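Local coordinates for protein ABC transporter (Caldanaerobius, PDB 4G68) that probably serves as the extracellular solute-binding component of an ABC transporter that takes up xylan-derived sugars in a thermophilic bacterium, at residues Thr191-Gly196 / Gly249-Gly254; Glu177-Ile182 / Gln243-Ala248; Val156-Lys161 / Ala265-Gly270. All blocks are in the same frame, centred on the assembly; numbering follows the deposited sequence.

Contact 1 (Thr191-Gly196 / Gly249-Gly254)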
ATOM      1  N   THR C 191     -20.110 -13.113   5.122  1.00 26.34           N
ATOM      2  CA  THR C 191     -18.638 -13.054   5.185  1.00 27.36           C
ATOM      3  C   THR C 191     -18.199 -11.709   5.809  1.00 27.96           C
ATOM      4  O   THR C 191     -18.461 -10.648   5.221  1.00 29.61           O
ATOM      5  CB  THR C 191     -18.026 -13.208   3.752  1.00 28.70           C
ATOM      6  OG1 THR C 191     -18.464 -14.434   3.170  1.00 31.75           O
ATOM      7  CG2 THR C 191     -16.523 -13.235   3.778  1.00 30.25           C
ATOM      8  N   PRO C 192     -17.551 -11.739   6.998  1.00 26.56           N
ATOM      9  CA  PRO C 192     -17.239 -10.485   7.696  1.00 23.85           C
ATOM     10  C   PRO C 192     -16.181  -9.717   6.932  1.00 22.87           C
ATOM     11  O   PRO C 192     -16.311  -8.543   6.772  1.00 26.86           O
ATOM     12  CB  PRO C 192     -16.628 -10.980   9.036  1.00 26.99           C
ATOM     13  CG  PRO C 192     -17.355 -12.264   9.257  1.00 28.18           C
ATOM     14  CD  PRO C 192     -17.370 -12.901   7.891  1.00 27.85           C
ATOM     15  N   PHE C 193     -15.108 -10.388   6.521  1.00 23.31           N
ATOM     16  CA  PHE C 193     -14.057  -9.718   5.776  1.00 25.74           C
ATOM     17  C   PHE C 193     -13.838 -10.451   4.452  1.00 27.87           C
ATOM     18  O   PHE C 193     -13.729 -11.688   4.446  1.00 26.20           O
ATOM     19  CB  PHE C 193     -12.713  -9.774   6.528  1.00 24.40           C
ATOM     20  CG  PHE C 193     -12.510  -8.693   7.560  1.00 23.02           C
ATOM     21  CD1 PHE C 193     -11.803  -7.495   7.248  1.00 20.71           C
ATOM     22  CD2 PHE C 193     -12.938  -8.882   8.875  1.00 20.78           C
ATOM     23  CE1 PHE C 193     -11.629  -6.513   8.230  1.00 16.54           C
ATOM     24  CE2 PHE C 193     -12.697  -7.915   9.851  1.00 20.86           C
ATOM     25  CZ  PHE C 193     -12.029  -6.749   9.536  1.00 19.67           C
ATOM     26  N   ALA C 194     -13.749  -9.694   3.351  1.00 29.35           N
ATOM     27  CA  ALA C 194     -13.231 -10.235   2.098  1.00 28.20           C
ATOM     28  C   ALA C 194     -11.737 -10.152   2.191  1.00 25.71           C
ATOM     29  O   ALA C 194     -11.213  -9.041   2.137  1.00 24.00           O
ATOM     30  CB  ALA C 194     -13.697  -9.410   0.905  1.00 30.05           C
ATOM     31  N   LEU C 195     -11.051 -11.294   2.338  1.00 20.85           N
ATOM     32  CA  LEU C 195      -9.547 -11.268   2.230  1.00 23.50           C
ATOM     33  C   LEU C 195      -8.976 -12.239   1.143  1.00 23.77           C
ATOM     34  O   LEU C 195      -9.405 -13.396   1.084  1.00 26.68           O
ATOM     35  CB  LEU C 195      -8.890 -11.476   3.594  1.00 20.47           C
ATOM     36  CG  LEU C 195      -7.383 -11.744   3.654  1.00 20.45           C
ATOM     37  CD1 LEU C 195      -6.548 -10.525   3.196  1.00 16.21           C
ATOM     38  CD2 LEU C 195      -6.924 -12.255   5.007  1.00 21.00           C
ATOM     39  N   GLY C 196      -8.015 -11.772   0.299  1.00 25.72           N
ATOM     40  CA  GLY C 196      -7.242 -12.678  -0.524  1.00 24.89           C
ATOM     41  C   GLY C 196      -5.798 -12.785  -0.060  1.00 28.02           C
ATOM     42  O   GLY C 196      -5.021 -11.837  -0.260  1.00 26.99           O
ATOM     43  N   GLY C 249     -13.967 -16.277  12.750  1.00 31.61           N
ATOM     44  CA  GLY C 249     -14.502 -16.596  11.410  1.00 26.24           C
ATOM     45  C   GLY C 249     -14.636 -15.322  10.573  1.00 29.78           C
ATOM     46  O   GLY C 249     -15.593 -15.165   9.800  1.00 28.83           O
ATOM     47  N   ALA C 250     -13.685 -14.401  10.750  1.00 27.76           N
ATOM     48  CA  ALA C 250     -13.588 -13.240   9.851  1.00 25.99           C
ATOM     49  C   ALA C 250     -13.497 -13.576   8.345  1.00 27.30           C
ATOM     50  O   ALA C 250     -13.962 -12.796   7.527  1.00 25.63           O
ATOM     51  CB  ALA C 250     -12.439 -12.349  10.269  1.00 24.34           C
ATOM     52  N   PHE C 251     -12.918 -14.727   7.971  1.00 27.78           N
ATOM     53  CA  PHE C 251     -12.565 -14.979   6.557  1.00 29.24           C
ATOM     54  C   PHE C 251     -13.300 -16.157   5.949  1.00 29.77           C
ATOM     55  O   PHE C 251     -13.549 -17.147   6.632  1.00 34.58           O
ATOM     56  CB  PHE C 251     -11.022 -15.068   6.356  1.00 28.62           C
ATOM     57  CG  PHE C 251     -10.258 -13.966   7.118  1.00 27.17           C
ATOM     58  CD1 PHE C 251     -10.279 -12.616   6.667  1.00 25.91           C
ATOM     59  CD2 PHE C 251      -9.551 -14.261   8.317  1.00 24.03           C
ATOM     60  CE1 PHE C 251      -9.649 -11.617   7.409  1.00 23.62           C
ATOM     61  CE2 PHE C 251      -8.915 -13.265   9.036  1.00 24.66           C
ATOM     62  CZ  PHE C 251      -8.951 -11.951   8.598  1.00 23.88           C
ATOM     63  N   ASP C 252     -13.636 -16.070   4.673  1.00 30.88           N
ATOM     64  CA  ASP C 252     -14.198 -17.206   3.948  1.00 34.29           C
ATOM     65  C   ASP C 252     -13.235 -18.401   4.028  1.00 36.99           C
ATOM     66  O   ASP C 252     -12.024 -18.220   4.111  1.00 38.39           O
ATOM     67  CB  ASP C 252     -14.427 -16.865   2.489  1.00 39.00           C
ATOM     68  CG  ASP C 252     -15.736 -16.104   2.249  1.00 44.97           C
ATOM     69  OD1 ASP C 252     -16.804 -16.434   2.842  1.00 45.87           O
ATOM     70  OD2 ASP C 252     -15.694 -15.164   1.419  1.00 50.28           O
ATOM     71  N   SER C 253     -13.769 -19.614   3.996  1.00 38.03           N
ATOM     72  CA  SER C 253     -12.945 -20.836   4.048  1.00 39.12           C
ATOM     73  C   SER C 253     -11.679 -20.825   3.110  1.00 34.69           C
ATOM     74  O   SER C 253     -10.558 -21.085   3.554  1.00 37.02           O
ATOM     75  CB  SER C 253     -13.837 -22.080   3.808  1.00 38.16           C
ATOM     76  OG  SER C 253     -15.007 -22.072   4.650  1.00 49.42           O
ATOM     77  N   GLY C 254     -11.851 -20.504   1.835  1.00 35.43           N
ATOM     78  CA  GLY C 254     -10.708 -20.510   0.893  1.00 35.81           C
ATOM     79  C   GLY C 254      -9.890 -19.226   0.705  1.00 36.23           C
ATOM     80  O   GLY C 254      -9.207 -19.040  -0.343  1.00 30.75           O
TER

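Contact 2 (Glu177-Ile182 / Gln243-Ala248)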
ATOM      1  N   GLU C 177     -15.116  -4.644  19.750  1.00 22.42           N
ATOM      2  CA  GLU C 177     -16.299  -4.445  18.915  1.00 23.22           C
ATOM      3  C   GLU C 177     -16.162  -5.147  17.544  1.00 21.83           C
ATOM      4  O   GLU C 177     -17.138  -5.703  17.009  1.00 25.35           O
ATOM      5  CB  GLU C 177     -16.632  -2.950  18.724  1.00 22.08           C
ATOM      6  CG  GLU C 177     -17.028  -2.247  20.018  1.00 25.57           C
ATOM      7  CD  GLU C 177     -17.233  -0.764  19.904  1.00 27.07           C
ATOM      8  OE1 GLU C 177     -16.680  -0.091  19.000  1.00 32.38           O
ATOM      9  OE2 GLU C 177     -17.950  -0.223  20.737  1.00 28.20           O
ATOM     10  N   LEU C 178     -14.949  -5.108  16.985  1.00 22.67           N
ATOM     11  CA  LEU C 178     -14.645  -5.777  15.725  1.00 21.10           C
ATOM     12  C   LEU C 178     -14.863  -7.274  15.849  1.00 21.63           C
ATOM     13  O   LEU C 178     -15.506  -7.856  14.985  1.00 22.93           O
ATOM     14  CB  LEU C 178     -13.244  -5.422  15.177  1.00 18.85           C
ATOM     15  CG  LEU C 178     -12.753  -6.182  13.947  1.00 20.46           C
ATOM     16  CD1 LEU C 178     -13.603  -5.866  12.750  1.00 19.34           C
ATOM     17  CD2 LEU C 178     -11.321  -5.835  13.630  1.00 18.09           C
ATOM     18  N   ILE C 179     -14.377  -7.900  16.932  1.00 24.97           N
ATOM     19  CA  ILE C 179     -14.610  -9.367  17.108  1.00 25.68           C
ATOM     20  C   ILE C 179     -16.089  -9.717  17.186  1.00 26.60           C
ATOM     21  O   ILE C 179     -16.510 -10.723  16.606  1.00 28.28           O
ATOM     22  CB  ILE C 179     -13.849  -9.983  18.353  1.00 29.48           C
ATOM     23  CG1 ILE C 179     -12.319  -9.840  18.224  1.00 27.60           C
ATOM     24  CG2 ILE C 179     -14.213 -11.475  18.527  1.00 24.84           C
ATOM     25  CD1 ILE C 179     -11.685 -10.679  17.101  1.00 28.62           C
ATOM     26  N   ASP C 180     -16.867  -8.938  17.949  1.00 28.24           N
ATOM     27  CA  ASP C 180     -18.308  -9.186  18.043  1.00 32.44           C
ATOM     28  C   ASP C 180     -19.073  -8.991  16.708  1.00 32.24           C
ATOM     29  O   ASP C 180     -19.928  -9.836  16.346  1.00 31.13           O
ATOM     30  CB  ASP C 180     -18.975  -8.368  19.162  1.00 35.19           C
ATOM     31  CG  ASP C 180     -20.457  -8.688  19.276  1.00 44.01           C
ATOM     32  OD1 ASP C 180     -20.785  -9.924  19.338  1.00 39.81           O
ATOM     33  OD2 ASP C 180     -21.293  -7.748  19.247  1.00 51.52           O
ATOM     34  N   ALA C 181     -18.771  -7.892  15.992  1.00 29.39           N
ATOM     35  CA  ALA C 181     -19.308  -7.674  14.646  1.00 27.90           C
ATOM     36  C   ALA C 181     -19.002  -8.869  13.750  1.00 25.53           C
ATOM     37  O   ALA C 181     -19.882  -9.351  13.034  1.00 26.98           O
ATOM     38  CB  ALA C 181     -18.760  -6.392  14.012  1.00 26.23           C
ATOM     39  N   ILE C 182     -17.763  -9.336  13.778  1.00 23.58           N
ATOM     40  CA  ILE C 182     -17.356 -10.478  12.947  1.00 26.00           C
ATOM     41  C   ILE C 182     -18.219 -11.662  13.386  1.00 26.39           C
ATOM     42  O   ILE C 182     -18.827 -12.329  12.551  1.00 28.54           O
ATOM     43  CB  ILE C 182     -15.850 -10.838  13.151  1.00 25.37           C
ATOM     44  CG1 ILE C 182     -14.927  -9.723  12.568  1.00 24.19           C
ATOM     45  CG2 ILE C 182     -15.534 -12.280  12.686  1.00 25.42           C
ATOM     46  CD1 ILE C 182     -13.500  -9.836  13.051  1.00 19.20           C
ATOM     47  N   GLN C 243      -5.122 -14.218  14.973  1.00 27.09           N
ATOM     48  CA  GLN C 243      -5.731 -15.589  15.066  1.00 29.45           C
ATOM     49  C   GLN C 243      -7.173 -15.576  15.651  1.00 28.33           C
ATOM     50  O   GLN C 243      -8.051 -16.364  15.238  1.00 31.25           O
ATOM     51  CB  GLN C 243      -4.786 -16.624  15.792  1.00 26.21           C
ATOM     52  CG  GLN C 243      -3.517 -16.939  14.953  1.00 28.15           C
ATOM     53  CD  GLN C 243      -2.800 -18.242  15.326  1.00 28.17           C
ATOM     54  OE1 GLN C 243      -2.250 -18.992  14.459  1.00 20.52           O
ATOM     55  NE2 GLN C 243      -2.841 -18.549  16.619  1.00 23.05           N
ATOM     56  N   ASP C 244      -7.388 -14.689  16.622  1.00 29.08           N
ATOM     57  CA  ASP C 244      -8.721 -14.330  17.124  1.00 30.86           C
ATOM     58  C   ASP C 244      -9.724 -13.981  16.008  1.00 33.35           C
ATOM     59  O   ASP C 244     -10.888 -14.453  15.993  1.00 32.04           O
ATOM     60  CB  ASP C 244      -8.574 -13.167  18.103  1.00 30.90           C
ATOM     61  CG  ASP C 244      -7.897 -13.604  19.402  1.00 30.82           C
ATOM     62  OD1 ASP C 244      -7.632 -14.816  19.508  1.00 28.22           O
ATOM     63  OD2 ASP C 244      -7.659 -12.760  20.296  1.00 32.15           O
ATOM     64  N   MET C 245      -9.281 -13.184  15.038  1.00 30.84           N
ATOM     65  CA  MET C 245     -10.141 -12.895  13.885  1.00 28.34           C
ATOM     66  C   MET C 245     -10.342 -14.155  13.056  1.00 29.98           C
ATOM     67  O   MET C 245     -11.428 -14.393  12.539  1.00 35.28           O
ATOM     68  CB  MET C 245      -9.524 -11.788  13.000  1.00 25.79           C
ATOM     69  CG  MET C 245      -9.288 -10.449  13.708  1.00 24.36           C
ATOM     70  SD  MET C 245      -8.500  -9.229  12.620  1.00 19.47           S
ATOM     71  CE  MET C 245      -9.589  -9.354  11.149  1.00 20.09           C
ATOM     72  N   VAL C 246      -9.287 -14.956  12.897  1.00 29.32           N
ATOM     73  CA  VAL C 246      -9.414 -16.224  12.134  1.00 26.81           C
ATOM     74  C   VAL C 246     -10.471 -17.131  12.791  1.00 27.70           C
ATOM     75  O   VAL C 246     -11.487 -17.512  12.142  1.00 28.11           O
ATOM     76  CB  VAL C 246      -8.058 -16.987  11.953  1.00 25.64           C
ATOM     77  CG1 VAL C 246      -8.275 -18.288  11.211  1.00 24.63           C
ATOM     78  CG2 VAL C 246      -7.030 -16.155  11.169  1.00 26.72           C
ATOM     79  N   ASN C 247     -10.248 -17.412  14.080  1.00 25.43           N
ATOM     80  CA  ASN C 247     -11.099 -18.215  14.909  1.00 29.28           C
ATOM     81  C   ASN C 247     -12.530 -17.700  15.102  1.00 32.71           C
ATOM     82  O   ASN C 247     -13.433 -18.515  15.302  1.00 32.59           O
ATOM     83  CB  ASN C 247     -10.473 -18.410  16.294  1.00 34.13           C
ATOM     84  CG  ASN C 247      -9.129 -19.099  16.241  1.00 32.24           C
ATOM     85  OD1 ASN C 247      -8.848 -19.872  15.331  1.00 36.81           O
ATOM     86  ND2 ASN C 247      -8.279 -18.794  17.212  1.00 32.82           N
ATOM     87  N   ALA C 248     -12.707 -16.369  15.087  1.00 31.99           N
ATOM     88  CA  ALA C 248     -14.028 -15.720  15.108  1.00 29.66           C
ATOM     89  C   ALA C 248     -14.728 -15.918  13.798  1.00 32.14           C
ATOM     90  O   ALA C 248     -15.921 -15.730  13.751  1.00 32.43           O
ATOM     91  CB  ALA C 248     -13.902 -14.249  15.384  1.00 30.53           C
TER

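Contact 3 (Val156-Lys161 / Ala265-Gly270)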
ATOM      1  N   VAL C 156      -6.726   1.451   5.630  1.00 16.79           N
ATOM      2  CA  VAL C 156      -8.137   1.827   5.712  1.00 19.48           C
ATOM      3  C   VAL C 156      -8.978   0.606   6.049  1.00 21.65           C
ATOM      4  O   VAL C 156      -8.767  -0.434   5.439  1.00 18.91           O
ATOM      5  CB  VAL C 156      -8.652   2.333   4.349  1.00 17.37           C
ATOM      6  CG1 VAL C 156     -10.149   2.689   4.394  1.00 19.75           C
ATOM      7  CG2 VAL C 156      -7.838   3.547   3.900  1.00 19.09           C
ATOM      8  N   LEU C 157      -9.957   0.772   6.982  1.00 19.51           N
ATOM      9  CA  LEU C 157     -11.048  -0.187   7.136  1.00 18.59           C
ATOM     10  C   LEU C 157     -12.208   0.318   6.274  1.00 18.80           C
ATOM     11  O   LEU C 157     -12.765   1.408   6.504  1.00 19.33           O
ATOM     12  CB  LEU C 157     -11.433  -0.396   8.632  1.00 18.02           C
ATOM     13  CG  LEU C 157     -12.630  -1.321   8.997  1.00 17.26           C
ATOM     14  CD1 LEU C 157     -12.493  -2.747   8.467  1.00 19.46           C
ATOM     15  CD2 LEU C 157     -12.851  -1.308  10.503  1.00 17.90           C
ATOM     16  N   TYR C 158     -12.617  -0.514   5.307  1.00 20.19           N
ATOM     17  CA  TYR C 158     -13.777  -0.232   4.465  1.00 22.57           C
ATOM     18  C   TYR C 158     -14.981  -0.935   5.047  1.00 22.83           C
ATOM     19  O   TYR C 158     -14.916  -2.120   5.331  1.00 22.23           O
ATOM     20  CB  TYR C 158     -13.538  -0.748   3.040  1.00 21.04           C
ATOM     21  CG  TYR C 158     -12.350  -0.103   2.373  1.00 20.64           C
ATOM     22  CD1 TYR C 158     -12.495   1.053   1.623  1.00 24.38           C
ATOM     23  CD2 TYR C 158     -11.089  -0.689   2.435  1.00 22.57           C
ATOM     24  CE1 TYR C 158     -11.407   1.641   0.980  1.00 21.91           C
ATOM     25  CE2 TYR C 158      -9.992  -0.102   1.807  1.00 21.37           C
ATOM     26  CZ  TYR C 158     -10.158   1.041   1.085  1.00 18.80           C
ATOM     27  OH  TYR C 158      -9.056   1.585   0.458  1.00 19.27           O
ATOM     28  N   ILE C 159     -16.077  -0.180   5.218  1.00 22.94           N
ATOM     29  CA  ILE C 159     -17.332  -0.659   5.794  1.00 21.99           C
ATOM     30  C   ILE C 159     -18.401  -0.597   4.695  1.00 23.36           C
ATOM     31  O   ILE C 159     -18.652   0.483   4.154  1.00 22.73           O
ATOM     32  CB  ILE C 159     -17.754   0.312   6.966  1.00 22.22           C
ATOM     33  CG1 ILE C 159     -16.665   0.387   8.013  1.00 22.08           C
ATOM     34  CG2 ILE C 159     -19.133  -0.008   7.586  1.00 20.00           C
ATOM     35  CD1 ILE C 159     -16.353  -0.988   8.546  1.00 24.17           C
ATOM     36  N   ASN C 160     -19.013  -1.731   4.354  1.00 25.15           N
ATOM     37  CA  ASN C 160     -20.208  -1.706   3.509  1.00 22.49           C
ATOM     38  C   ASN C 160     -21.390  -1.262   4.377  1.00 25.71           C
ATOM     39  O   ASN C 160     -21.946  -2.103   5.104  1.00 22.95           O
ATOM     40  CB  ASN C 160     -20.490  -3.100   2.917  1.00 22.44           C
ATOM     41  CG  ASN C 160     -21.684  -3.100   1.962  1.00 21.26           C
ATOM     42  OD1 ASN C 160     -22.688  -2.445   2.233  1.00 28.34           O
ATOM     43  ND2 ASN C 160     -21.577  -3.790   0.844  1.00 22.84           N
ATOM     44  N   LYS C 161     -21.761   0.035   4.316  1.00 26.32           N
ATOM     45  CA  LYS C 161     -22.809   0.598   5.203  1.00 29.69           C
ATOM     46  C   LYS C 161     -24.141  -0.141   5.049  1.00 26.35           C
ATOM     47  O   LYS C 161     -24.876  -0.317   6.036  1.00 28.20           O
ATOM     48  CB  LYS C 161     -23.078   2.081   4.926  1.00 28.39           C
ATOM     49  CG  LYS C 161     -21.878   3.039   5.077  1.00 36.61           C
ATOM     50  CD  LYS C 161     -22.306   4.438   4.606  1.00 34.20           C
ATOM     51  CE  LYS C 161     -21.137   5.296   4.154  1.00 42.06           C
ATOM     52  NZ  LYS C 161     -21.455   6.531   3.353  1.00 42.67           N
ATOM     53  N   ALA C 265     -12.869  -7.894  -5.748  1.00 24.89           N
ATOM     54  CA  ALA C 265     -14.069  -8.259  -6.524  1.00 26.79           C
ATOM     55  C   ALA C 265     -15.193  -8.820  -5.599  1.00 27.85           C
ATOM     56  O   ALA C 265     -16.363  -8.433  -5.743  1.00 28.22           O
ATOM     57  CB  ALA C 265     -13.699  -9.253  -7.628  1.00 27.79           C
ATOM     58  N   GLU C 266     -14.821  -9.668  -4.632  1.00 28.51           N
ATOM     59  CA  GLU C 266     -15.725 -10.082  -3.555  1.00 31.30           C
ATOM     60  C   GLU C 266     -16.445  -8.891  -2.929  1.00 32.76           C
ATOM     61  O   GLU C 266     -17.685  -8.791  -2.961  1.00 29.88           O
ATOM     62  CB  GLU C 266     -14.933 -10.748  -2.453  1.00 39.27           C
ATOM     63  CG  GLU C 266     -15.280 -12.213  -2.311  1.00 48.46           C
ATOM     64  CD  GLU C 266     -14.622 -12.870  -1.108  1.00 54.29           C
ATOM     65  OE1 GLU C 266     -14.013 -12.242  -0.239  1.00 52.03           O
ATOM     66  OE2 GLU C 266     -14.698 -14.093  -1.041  1.00 63.11           O
ATOM     67  N   PHE C 267     -15.640  -7.982  -2.377  1.00 28.06           N
ATOM     68  CA  PHE C 267     -16.159  -6.824  -1.672  1.00 26.10           C
ATOM     69  C   PHE C 267     -16.955  -5.900  -2.537  1.00 25.60           C
ATOM     70  O   PHE C 267     -17.944  -5.350  -2.042  1.00 26.05           O
ATOM     71  CB  PHE C 267     -15.048  -6.009  -1.060  1.00 26.51           C
ATOM     72  CG  PHE C 267     -15.523  -5.002  -0.034  1.00 24.11           C
ATOM     73  CD1 PHE C 267     -16.219  -5.414   1.096  1.00 26.35           C
ATOM     74  CD2 PHE C 267     -15.252  -3.657  -0.188  1.00 23.43           C
ATOM     75  CE1 PHE C 267     -16.626  -4.494   2.054  1.00 26.73           C
ATOM     76  CE2 PHE C 267     -15.623  -2.730   0.775  1.00 24.29           C
ATOM     77  CZ  PHE C 267     -16.339  -3.142   1.891  1.00 26.27           C
ATOM     78  N   ASN C 268     -16.519  -5.709  -3.783  1.00 25.69           N
ATOM     79  CA  ASN C 268     -17.217  -4.794  -4.695  1.00 26.45           C
ATOM     80  C   ASN C 268     -18.510  -5.361  -5.253  1.00 26.97           C
ATOM     81  O   ASN C 268     -19.341  -4.599  -5.764  1.00 27.21           O
ATOM     82  CB  ASN C 268     -16.303  -4.025  -5.711  1.00 24.91           C
ATOM     83  CG  ASN C 268     -16.021  -4.776  -7.015  1.00 25.84           C
ATOM     84  OD1 ASN C 268     -16.611  -5.801  -7.335  1.00 22.68           O
ATOM     85  ND2 ASN C 268     -15.087  -4.230  -7.794  1.00 24.12           N
ATOM     86  N   GLN C 269     -18.679  -6.689  -5.125  1.00 27.48           N
ATOM     87  CA  GLN C 269     -19.952  -7.341  -5.472  1.00 29.74           C
ATOM     88  C   GLN C 269     -20.904  -7.408  -4.277  1.00 29.78           C
ATOM     89  O   GLN C 269     -21.981  -7.987  -4.362  1.00 29.19           O
ATOM     90  CB  GLN C 269     -19.688  -8.733  -6.055  1.00 29.14           C
ATOM     91  CG  GLN C 269     -19.015  -8.697  -7.429  1.00 28.06           C
ATOM     92  CD  GLN C 269     -19.775  -7.854  -8.451  1.00 31.23           C
ATOM     93  OE1 GLN C 269     -19.356  -6.730  -8.811  1.00 37.36           O
ATOM     94  NE2 GLN C 269     -20.894  -8.377  -8.917  1.00 28.87           N
ATOM     95  N   GLY C 270     -20.502  -6.796  -3.174  1.00 27.30           N
ATOM     96  CA  GLY C 270     -21.356  -6.721  -1.969  1.00 31.73           C
ATOM     97  C   GLY C 270     -21.361  -8.008  -1.172  1.00 28.08           C
ATOM     98  O   GLY C 270     -22.309  -8.304  -0.474  1.00 29.33           O
TER
HETATM   99  O   HOH W   1     -19.356  -5.163   0.418  1.00 16.27           O

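Contact 1 (Thr191-Gly196 / Gly249-Gly254)
Thr191 and Asp252 meet with their side chains crossing at about a right angle, the hydroxyl OG1 donating to Asp252 OD1 over 2.6 Å. The donor comes from the syn side of the carboxylate, 27° out of its plane, while Thr191 CG2, anti to its own backbone N, lies against the same group with 3.2 Å to Asp252 OD2. OD2 also lies close to a carboxylate oxygen of Glu266, a like-charge approach that may favour a shared proton. An alanine in place of the aspartate removes the carboxylate and would probably leave the Thr191 hydroxyl without its acceptor across the contact.

Deeper in, Phe193 and Phe251 lie side by side and point the same way. Their planes are inclined at 47° and the centroids are 5.9 Å apart, an oblique aromatic pair; the approach is Phe193 CB to Phe251 CE1, 3.7 Å. The Phe251 ring is held from both faces. Leu195 CD2 makes a CH-pi contact on one, 4.0 Å from the centroid and 24° off the normal, whereas Ala250 CB lies over the centre of the other. Between the backbones, Phe193 N donates to Ala250 O over 2.9 Å, in the carbonyl plane. Asp252 N, by contrast, is buried without a partner; Phe193 O is 4.4 Å from it.

Gly249, with positive phi, closes helix 233-248 in a Schellman motif, and the chain that leaves it packs on Pro192 through Gly249 O. Pro192 and Ala194 bond by their backbones to Met274, so segment 191-196 runs beside the start of strand 274-278, in keeping with the alpha/beta architecture of bacterial solute-binding proteins.

Contact 2 (Glu177-Ile182 / Gln243-Ala248)
Ile182 reaches Ala248 with its CG2 methyl, 3.7 Å from Ala248 CB, and the same methyl lies 3.6 Å from Ala248 O near the end of the second helix. Ile182 loses the largest area to the contact. On its other branch CD1 stands anti to CA (chi2 165°), and this methyl comes 4.3 Å from Met245 CG.

Ile179, one turn earlier on the same helix, is the second main contributor. Here chi2 of -68° folds CD1 back, and that methyl settles over the start of the opposing segment, 4.1 Å from Asp244 CB and 4.2 Å from Met245 CG. Its CG2 branch is directed to Ala248 CB instead. The two isoleucines therefore share both Met245 and Ala248, each touching the first with CD1 and the second with CG2, so that two residues spaced three apart on one helix face two spaced three apart on the other.

Met245, the third, offers CG to both isoleucine methyls, and its bent end continues to Phe193 and Phe251. The contacts between side chains are apolar, and Ile182 CG2 lies in addition against the carbonyl oxygen of Ala248. The polar end of Asp244 turns to its own helix, where OD1 is bonded by Gln240 NE2.

Geometrically, segments 177-182 and 243-248 run nearly parallel, 20° apart in direction, with axes 9.7 Å apart at their closest; Ile179 and Met245 have their CA atoms 6.5 Å apart. On one flank of the pair, Phe193 packs on Leu178 and Met245 and is joined there by Phe251, both from loops. Beyond the second helix, Gln243 and Val246 touch Leu411 and Phe412 of helix 398-412, leaving helix 233-248 between that helix and helix 175-187.

Contact 3 (Val156-Lys161 / Ala265-Gly270)
Phe267 projects from its helix to the end of strand 144-160 and meets it with the outer end of its ring. Its CE2 lies 3.7 Å from Tyr158 CB, an oblique approach, while Asn160 N comes to the ring's edge near its plane, 3.9 Å from CZ. The CG of Phe267 is anti to its backbone N, at a chi1 of -165°, which starts the ring out toward the strand. Asn160 adds CB, 4.2 Å from Phe267 CE1.

A water makes the polar link: it accepts from Asn160 ND2 at 2.6 Å and donates to Phe267 O at 2.8 Å. The carbonyl it meets also takes Gly270 N at the end of the helix, where Gly270, with positive phi, forms a Schellman motif. Strand 144-160 passes at its end into a helix, with Asn160 as N-cap: its OD1 accepts from Leu163 N, so the two ends of one amide serve the cap and the water.

In the second shell, Phe285 packs edge-to-face with both Tyr158 and Phe267. Val156 CG1 lies over the centre of one face of the tyrosine ring, and Tyr158 OH is hydrogen-bonded to Gly278 O of neighbouring strand 274-278.

Along the chain the segments come in the order 156-161, 177-182, 191-196, 243-248, 249-254 and 265-270. Contacts 1 and 2 interleave, and both are nested inside the loop closed by contact 3. The centres of contacts 1 and 2 lie about 11 Å apart, those of contacts 1 and 3 about 12 Å, and those of contacts 2 and 3 about 17 Å. Ala250 N probably bonds to Met245 O of contact 2, while Phe193 packs on Leu157 of contact 3. Contact 1 thus joins the other two, which do not touch each other, and helices 175-187, 233-248 and 260-268 lie with strand 144-160 in one packed region of the binding protein.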